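Local atomic coordinates of inactive glucansucrase (PDB entry 5JBD), a protein that belongs to glycoside hydrolase family 70, whose members are built around a TIM barrel, and binds a calcium ion. Residues Ser235-Val240 with Tyr840-Ser845; Asp286-Asp291 with Val749-Ile754. One frame throughout, in Å; residues are numbered along the deposited sequence.

Contact 1: Ser235-Val240 with Tyr840-Ser845. With CA (calcium ion), chain C.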
ATOM      1  N   SER A 235      -3.661  -2.923 -16.590  1.00 22.90           N
ATOM      2  CA  SER A 235      -3.383  -2.718 -15.162  1.00 23.11           C
ATOM      3  C   SER A 235      -3.898  -3.917 -14.346  1.00 23.23           C
ATOM      4  O   SER A 235      -5.061  -4.292 -14.490  1.00 24.78           O
ATOM      5  CB  SER A 235      -4.016  -1.422 -14.658  1.00 23.19           C
ATOM      6  OG  SER A 235      -3.439  -1.052 -13.424  1.00 22.80           O
ATOM      7  N   PRO A 236      -3.042  -4.520 -13.497  1.00 23.13           N
ATOM      8  CA  PRO A 236      -3.399  -5.810 -12.869  1.00 24.31           C
ATOM      9  C   PRO A 236      -4.372  -5.722 -11.700  1.00 24.32           C
ATOM     10  O   PRO A 236      -4.384  -4.733 -10.950  1.00 23.72           O
ATOM     11  CB  PRO A 236      -2.043  -6.344 -12.380  1.00 24.49           C
ATOM     12  CG  PRO A 236      -1.250  -5.112 -12.088  1.00 24.12           C
ATOM     13  CD  PRO A 236      -1.662  -4.115 -13.140  1.00 23.67           C
ATOM     14  N   GLU A 237      -5.168  -6.774 -11.538  1.00 25.61           N
ATOM     15  CA  GLU A 237      -6.086  -6.884 -10.406  1.00 24.74           C
ATOM     16  C   GLU A 237      -5.337  -7.093  -9.088  1.00 24.78           C
ATOM     17  O   GLU A 237      -5.754  -6.558  -8.045  1.00 23.57           O
ATOM     18  CB  GLU A 237      -7.057  -8.051 -10.612  1.00 25.63           C
ATOM     19  CG  GLU A 237      -8.137  -8.191  -9.521  1.00 24.68           C
ATOM     20  CD  GLU A 237      -9.017  -6.969  -9.431  1.00 24.59           C
ATOM     21  OE1 GLU A 237      -9.640  -6.651 -10.468  1.00 25.35           O
ATOM     22  OE2 GLU A 237      -9.045  -6.300  -8.366  1.00 24.50           O
ATOM     23  N   LEU A 238      -4.253  -7.868  -9.131  1.00 24.97           N
ATOM     24  CA  LEU A 238      -3.593  -8.358  -7.904  1.00 26.05           C
ATOM     25  C   LEU A 238      -2.275  -7.651  -7.596  1.00 26.04           C
ATOM     26  O   LEU A 238      -1.435  -7.459  -8.492  1.00 26.52           O
ATOM     27  CB  LEU A 238      -3.356  -9.865  -8.022  1.00 26.69           C
ATOM     28  CG  LEU A 238      -4.588 -10.715  -8.358  1.00 27.46           C
ATOM     29  CD1 LEU A 238      -4.222 -12.186  -8.515  1.00 28.38           C
ATOM     30  CD2 LEU A 238      -5.684 -10.564  -7.314  1.00 28.15           C
ATOM     31  N   LEU A 239      -2.115  -7.255  -6.332  1.00 24.94           N
ATOM     32  CA  LEU A 239      -0.870  -6.694  -5.795  1.00 25.70           C
ATOM     33  C   LEU A 239      -0.294  -7.604  -4.706  1.00 25.40           C
ATOM     34  O   LEU A 239       0.711  -8.291  -4.931  1.00 26.40           O
ATOM     35  CB  LEU A 239      -1.113  -5.290  -5.222  1.00 25.88           C
ATOM     36  CG  LEU A 239      -1.551  -4.210  -6.213  1.00 27.43           C
ATOM     37  CD1 LEU A 239      -1.857  -2.914  -5.468  1.00 27.02           C
ATOM     38  CD2 LEU A 239      -0.485  -3.999  -7.292  1.00 28.36           C
ATOM     39  N   VAL A 240      -0.957  -7.631  -3.551  1.00 25.82           N
ATOM     40  CA  VAL A 240      -0.493  -8.399  -2.379  1.00 26.78           C
ATOM     41  C   VAL A 240      -1.644  -8.534  -1.391  1.00 26.45           C
ATOM     42  O   VAL A 240      -2.543  -7.683  -1.357  1.00 26.55           O
ATOM     43  CB  VAL A 240       0.737  -7.725  -1.713  1.00 26.66           C
ATOM     44  CG1 VAL A 240       0.353  -6.429  -1.001  1.00 26.81           C
ATOM     45  CG2 VAL A 240       1.441  -8.680  -0.750  1.00 28.70           C
ATOM     46  N   TYR A 840     -16.148 -12.980  -0.805  1.00 29.36           N
ATOM     47  CA  TYR A 840     -15.962 -11.566  -1.138  1.00 28.23           C
ATOM     48  C   TYR A 840     -14.552 -11.213  -1.648  1.00 28.59           C
ATOM     49  O   TYR A 840     -14.198 -10.018  -1.709  1.00 27.51           O
ATOM     50  CB  TYR A 840     -16.290 -10.699   0.093  1.00 28.01           C
ATOM     51  CG  TYR A 840     -17.722 -10.759   0.545  1.00 28.88           C
ATOM     52  CD1 TYR A 840     -18.773 -10.585  -0.362  1.00 29.24           C
ATOM     53  CD2 TYR A 840     -18.047 -10.981   1.887  1.00 29.91           C
ATOM     54  CE1 TYR A 840     -20.085 -10.640   0.053  1.00 30.27           C
ATOM     55  CE2 TYR A 840     -19.367 -11.040   2.309  1.00 30.15           C
ATOM     56  CZ  TYR A 840     -20.379 -10.867   1.391  1.00 30.26           C
ATOM     57  OH  TYR A 840     -21.697 -10.918   1.787  1.00 30.41           O
ATOM     58  N   GLN A 841     -13.769 -12.224  -2.035  1.00 28.47           N
ATOM     59  CA  GLN A 841     -12.344 -12.061  -2.376  1.00 28.08           C
ATOM     60  C   GLN A 841     -12.018 -12.727  -3.716  1.00 28.22           C
ATOM     61  O   GLN A 841     -12.595 -13.773  -4.056  1.00 28.32           O
ATOM     62  CB  GLN A 841     -11.469 -12.669  -1.268  1.00 27.21           C
ATOM     63  CG  GLN A 841     -11.646 -11.971   0.068  1.00 26.47           C
ATOM     64  CD  GLN A 841     -10.970 -12.687   1.227  1.00 28.40           C
ATOM     65  OE1 GLN A 841      -9.994 -13.422   1.059  1.00 27.51           O
ATOM     66  NE2 GLN A 841     -11.481 -12.445   2.423  1.00 28.96           N
ATOM     67  N   ASN A 842     -11.100 -12.107  -4.459  1.00 27.22           N
ATOM     68  CA  ASN A 842     -10.638 -12.622  -5.750  1.00 26.49           C
ATOM     69  C   ASN A 842      -9.556 -13.676  -5.597  1.00 26.10           C
ATOM     70  O   ASN A 842      -9.459 -14.581  -6.427  1.00 25.10           O
ATOM     71  CB  ASN A 842     -10.042 -11.492  -6.618  1.00 26.42           C
ATOM     72  CG  ASN A 842     -11.088 -10.527  -7.155  1.00 27.08           C
ATOM     73  OD1 ASN A 842     -10.820  -9.311  -7.276  1.00 30.20           O
ATOM     74  ND2 ASN A 842     -12.247 -11.032  -7.504  1.00 24.57           N
ATOM     75  N   GLY A 843      -8.749 -13.564  -4.540  1.00 25.43           N
ATOM     76  CA  GLY A 843      -7.611 -14.448  -4.353  1.00 25.39           C
ATOM     77  C   GLY A 843      -6.697 -13.898  -3.295  1.00 24.96           C
ATOM     78  O   GLY A 843      -7.071 -12.981  -2.559  1.00 26.05           O
ATOM     79  N   THR A 844      -5.506 -14.468  -3.195  1.00 25.55           N
ATOM     80  CA  THR A 844      -4.514 -14.017  -2.225  1.00 25.56           C
ATOM     81  C   THR A 844      -3.129 -14.207  -2.791  1.00 26.68           C
ATOM     82  O   THR A 844      -2.910 -15.109  -3.605  1.00 28.41           O
ATOM     83  CB  THR A 844      -4.627 -14.767  -0.865  1.00 25.33           C
ATOM     84  OG1 THR A 844      -3.596 -14.332   0.037  1.00 25.17           O
ATOM     85  CG2 THR A 844      -4.499 -16.269  -1.052  1.00 26.17           C
ATOM     86  N   SER A 845      -2.188 -13.368  -2.354  1.00 26.55           N
ATOM     87  CA  SER A 845      -0.778 -13.666  -2.534  1.00 27.55           C
ATOM     88  C   SER A 845      -0.442 -14.933  -1.742  1.00 28.65           C
ATOM     89  O   SER A 845      -1.150 -15.286  -0.804  1.00 28.54           O
ATOM     90  CB  SER A 845       0.117 -12.502  -2.108  1.00 28.24           C
ATOM     91  OG  SER A 845      -0.212 -12.017  -0.818  1.00 29.94           O
TER
HETATM   92 CA    CA C1701      -7.502  -5.806  -6.720  1.00 22.75          CA
HETATM   93  O   HOH W   1      -9.249  -5.391  -5.114  1.00 26.28           O
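Glu237 and Val240, in the calcium-binding loop that leads into strand 242-244, lie against Asn842 and Ser845 of strand 841-845, which belongs to a six-stranded antiparallel sheet. The backbones come nearest at the end of the strand, where the CA atoms of Val240 and Ser845 are 5.3 Å apart.

Metal coordination governs the Glu237 end. The residue grips the calcium ion twice, through its backbone O at 2.3 Å and its carboxylate OE2 at 2.3 Å. CG lies anti to the backbone N, and a bend at chi2 (61°) curls the carboxylate back towards the residue's own carbonyl, closing a chelate. The other oxygen, OE1, accepts from Asn220 N, which helps fix the rotation of the group. Water 1 adds a further ligand, its oxygen 2.4 Å from the calcium ion.

Across the segments the rest is packing. The Asn842 side chain crosses that of Glu237 at about a right angle, with the carboxylate and amide planes 63° apart. At the far end CG2 of Val240 makes a van der Waals touch with OG of Ser845 at 3.7 Å.

Hydrogen bonds run to neighbouring residues. Asn842 and Gly843 make backbone bonds to Asp243, another calcium ligand, which links the strand to the site. The Ser845 hydroxyl pairs with Gly241 N, and OG1 of Thr844 donates to Ser845 O over 2.8 Å, in the carbonyl plane and on a lone pair.

Contact 2: Asp286-Asp291 with Val749-Ile754. With CA (calcium ion), chain C.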
ATOM      1  N   ASP A 286      -5.614   1.968  -9.579  1.00 22.18           N
ATOM      2  CA  ASP A 286      -5.450   1.212 -10.822  1.00 23.52           C
ATOM      3  C   ASP A 286      -5.658  -0.296 -10.678  1.00 24.30           C
ATOM      4  O   ASP A 286      -5.569  -1.016 -11.670  1.00 23.34           O
ATOM      5  CB  ASP A 286      -4.051   1.423 -11.467  1.00 25.20           C
ATOM      6  CG  ASP A 286      -3.685   2.911 -11.706  1.00 25.26           C
ATOM      7  OD1 ASP A 286      -4.580   3.776 -11.700  1.00 24.17           O
ATOM      8  OD2 ASP A 286      -2.472   3.178 -11.921  1.00 27.91           O
ATOM      9  N   ASN A 287      -5.895  -0.788  -9.459  1.00 24.02           N
ATOM     10  CA  ASN A 287      -5.895  -2.231  -9.205  1.00 24.78           C
ATOM     11  C   ASN A 287      -7.213  -2.740  -8.606  1.00 25.46           C
ATOM     12  O   ASN A 287      -7.261  -3.838  -8.074  1.00 22.89           O
ATOM     13  CB  ASN A 287      -4.729  -2.566  -8.280  1.00 25.43           C
ATOM     14  CG  ASN A 287      -3.432  -1.917  -8.727  1.00 25.28           C
ATOM     15  OD1 ASN A 287      -2.968  -0.991  -8.081  1.00 27.73           O
ATOM     16  ND2 ASN A 287      -2.860  -2.377  -9.845  1.00 25.17           N
ATOM     17  N   ILE A 288      -8.259  -1.926  -8.726  1.00 24.68           N
ATOM     18  CA  ILE A 288      -9.584  -2.222  -8.206  1.00 24.98           C
ATOM     19  C   ILE A 288     -10.597  -1.958  -9.326  1.00 25.37           C
ATOM     20  O   ILE A 288     -10.379  -1.081 -10.150  1.00 25.80           O
ATOM     21  CB  ILE A 288      -9.906  -1.376  -6.952  1.00 24.93           C
ATOM     22  CG1 ILE A 288      -9.872   0.136  -7.255  1.00 26.01           C
ATOM     23  CG2 ILE A 288      -8.933  -1.708  -5.827  1.00 25.26           C
ATOM     24  CD1 ILE A 288      -9.935   1.035  -6.029  1.00 25.32           C
ATOM     25  N   ASP A 289     -11.681  -2.719  -9.350  1.00 25.02           N
ATOM     26  CA  ASP A 289     -12.795  -2.483 -10.270  1.00 25.86           C
ATOM     27  C   ASP A 289     -13.138  -0.988 -10.256  1.00 25.56           C
ATOM     28  O   ASP A 289     -13.439  -0.419  -9.204  1.00 24.25           O
ATOM     29  CB  ASP A 289     -14.005  -3.345  -9.887  1.00 25.95           C
ATOM     30  CG  ASP A 289     -15.099  -3.357 -10.953  1.00 26.32           C
ATOM     31  OD1 ASP A 289     -15.416  -2.294 -11.518  1.00 26.04           O
ATOM     32  OD2 ASP A 289     -15.674  -4.435 -11.213  1.00 25.29           O
ATOM     33  N   ALA A 290     -13.029  -0.341 -11.423  1.00 24.61           N
ATOM     34  CA  ALA A 290     -13.220   1.115 -11.513  1.00 24.23           C
ATOM     35  C   ALA A 290     -14.622   1.599 -11.162  1.00 24.51           C
ATOM     36  O   ALA A 290     -14.801   2.799 -10.925  1.00 23.64           O
ATOM     37  CB  ALA A 290     -12.807   1.642 -12.892  1.00 24.60           C
ATOM     38  N   ASP A 291     -15.608   0.691 -11.105  1.00 24.32           N
ATOM     39  CA  ASP A 291     -16.934   1.020 -10.572  1.00 24.26           C
ATOM     40  C   ASP A 291     -16.850   1.767  -9.250  1.00 23.59           C
ATOM     41  O   ASP A 291     -17.660   2.661  -8.998  1.00 23.17           O
ATOM     42  CB  ASP A 291     -17.763  -0.236 -10.298  1.00 25.33           C
ATOM     43  CG  ASP A 291     -18.121  -1.018 -11.534  1.00 26.61           C
ATOM     44  OD1 ASP A 291     -17.946  -0.534 -12.680  1.00 25.20           O
ATOM     45  OD2 ASP A 291     -18.596  -2.164 -11.346  1.00 26.83           O
ATOM     46  N   VAL A 749      -8.407   2.309   1.487  1.00 22.91           N
ATOM     47  CA  VAL A 749      -7.675   1.146   0.976  1.00 24.07           C
ATOM     48  C   VAL A 749      -8.639   0.011   0.650  1.00 24.67           C
ATOM     49  O   VAL A 749      -8.866  -0.875   1.480  1.00 22.95           O
ATOM     50  CB  VAL A 749      -6.630   0.661   2.000  1.00 25.96           C
ATOM     51  CG1 VAL A 749      -5.784  -0.485   1.433  1.00 26.22           C
ATOM     52  CG2 VAL A 749      -5.740   1.824   2.423  1.00 26.29           C
ATOM     53  N   MET A 750      -9.198   0.044  -0.567  1.00 23.70           N
ATOM     54  CA  MET A 750     -10.175  -0.963  -1.020  1.00 23.23           C
ATOM     55  C   MET A 750      -9.561  -2.205  -1.660  1.00 22.35           C
ATOM     56  O   MET A 750     -10.279  -3.176  -1.890  1.00 22.59           O
ATOM     57  CB  MET A 750     -11.198  -0.344  -1.986  1.00 23.16           C
ATOM     58  CG  MET A 750     -12.176   0.616  -1.317  1.00 25.02           C
ATOM     59  SD  MET A 750     -13.326   1.460  -2.440  1.00 25.81           S
ATOM     60  CE  MET A 750     -12.296   2.840  -2.985  1.00 26.97           C
ATOM     61  N   ASN A 751      -8.257  -2.213  -1.936  1.00 21.99           N
ATOM     62  CA  ASN A 751      -7.712  -3.295  -2.745  1.00 21.98           C
ATOM     63  C   ASN A 751      -7.576  -4.604  -1.984  1.00 23.03           C
ATOM     64  O   ASN A 751      -7.924  -5.650  -2.532  1.00 21.43           O
ATOM     65  CB  ASN A 751      -6.370  -2.963  -3.358  1.00 22.18           C
ATOM     66  CG  ASN A 751      -5.837  -4.102  -4.218  1.00 22.15           C
ATOM     67  OD1 ASN A 751      -6.405  -4.439  -5.274  1.00 23.80           O
ATOM     68  ND2 ASN A 751      -4.759  -4.725  -3.758  1.00 23.60           N
ATOM     69  N   GLN A 752      -7.008  -4.538  -0.777  1.00 24.10           N
ATOM     70  CA  GLN A 752      -6.696  -5.747  -0.003  1.00 26.29           C
ATOM     71  C   GLN A 752      -6.840  -5.581   1.505  1.00 27.11           C
ATOM     72  O   GLN A 752      -6.754  -4.472   2.026  1.00 25.88           O
ATOM     73  CB  GLN A 752      -5.269  -6.244  -0.287  1.00 25.67           C
ATOM     74  CG  GLN A 752      -4.151  -5.528   0.482  1.00 26.91           C
ATOM     75  CD  GLN A 752      -3.829  -4.129  -0.046  1.00 27.93           C
ATOM     76  OE1 GLN A 752      -3.860  -3.890  -1.246  1.00 26.92           O
ATOM     77  NE2 GLN A 752      -3.501  -3.214   0.856  1.00 27.45           N
ATOM     78  N   MET A 753      -7.039  -6.719   2.169  1.00 27.98           N
ATOM     79  CA  MET A 753      -6.854  -6.853   3.614  1.00 28.83           C
ATOM     80  C   MET A 753      -5.791  -7.922   3.849  1.00 28.61           C
ATOM     81  O   MET A 753      -5.584  -8.801   3.002  1.00 27.60           O
ATOM     82  CB  MET A 753      -8.184  -7.209   4.285  1.00 31.09           C
ATOM     83  CG  MET A 753      -9.259  -6.139   4.096  1.00 32.14           C
ATOM     84  SD  MET A 753     -10.759  -6.404   5.073  1.00 34.32           S
ATOM     85  CE  MET A 753     -10.143  -6.108   6.719  1.00 32.49           C
ATOM     86  N   ILE A 754      -5.076  -7.814   4.967  1.00 29.08           N
ATOM     87  CA  ILE A 754      -3.998  -8.748   5.299  1.00 30.15           C
ATOM     88  C   ILE A 754      -4.005  -8.994   6.807  1.00 30.23           C
ATOM     89  O   ILE A 754      -4.107  -8.051   7.592  1.00 29.01           O
ATOM     90  CB  ILE A 754      -2.593  -8.238   4.872  1.00 32.19           C
ATOM     91  CG1 ILE A 754      -2.611  -7.744   3.418  1.00 33.50           C
ATOM     92  CG2 ILE A 754      -1.546  -9.353   4.996  1.00 35.11           C
ATOM     93  CD1 ILE A 754      -1.300  -7.194   2.866  1.00 34.83           C
TER
HETATM   94 CA    CA C1701      -7.502  -5.806  -6.720  1.00 22.75          CA
HETATM   95  O   HOH W   1      -9.249  -5.391  -5.114  1.00 26.28           O
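Part of the calcium site is built here by two loops that follow neighbouring parallel strands of the TIM barrel, 279-282 and 743-748. Asn287 gives its backbone O, 2.4 Å from the calcium ion, and Asn751 gives side-chain OD1, 2.3 Å from the same ion. The two oxygens lie only 3.0 Å apart, brought together by the shared metal. CG of Asn751 stands anti to its backbone N (chi1 -179°), and this extension carries the amide to the ion.

A second-shell bond holds that amide. Asn751 ND2 donates to Gln752 OE1 over 2.8 Å, nearly straight at 170° and in the amide plane, which fixes the amide's rotation and probably helps keep OD1 turned to the calcium. The backbone of Asn751 is tied in separately: water 1, itself a metal ligand, donates to its O over 2.9 Å.

Ile288 supplies the apolar side. Its CG2 rests 3.7 Å from CA of Asn751, while CD1 reaches CE of Met750, a side chain also packed on helices 249-263 and 291-304. Just beyond, Asp289, before the turn leading into helix 291-304, makes a capping bond: its OD1 accepts from Asp291 N at 3.0 Å, on the anti side and 19° out of the carboxylate plane.

One calcium ion joins contact 1 and contact 2, whose centres are 8 Å apart: Glu237 comes from the first, Asn287 and Asn751 from the second, and Asp243 completes the set of protein residues around it. The metal therefore ties the loops at the ends of barrel strands to the six-stranded antiparallel sheet, to which strands 752-753 and 841-845 both belong, on either side of 242-244. Two probable hydrogen bonds also join the segments: Ser235 OG to Asp286 O at 2.8 Å and Pro236 O to Asn287 ND2 at 3.0 Å. Val240 O also packs against Gln752 CG at 3.3 Å.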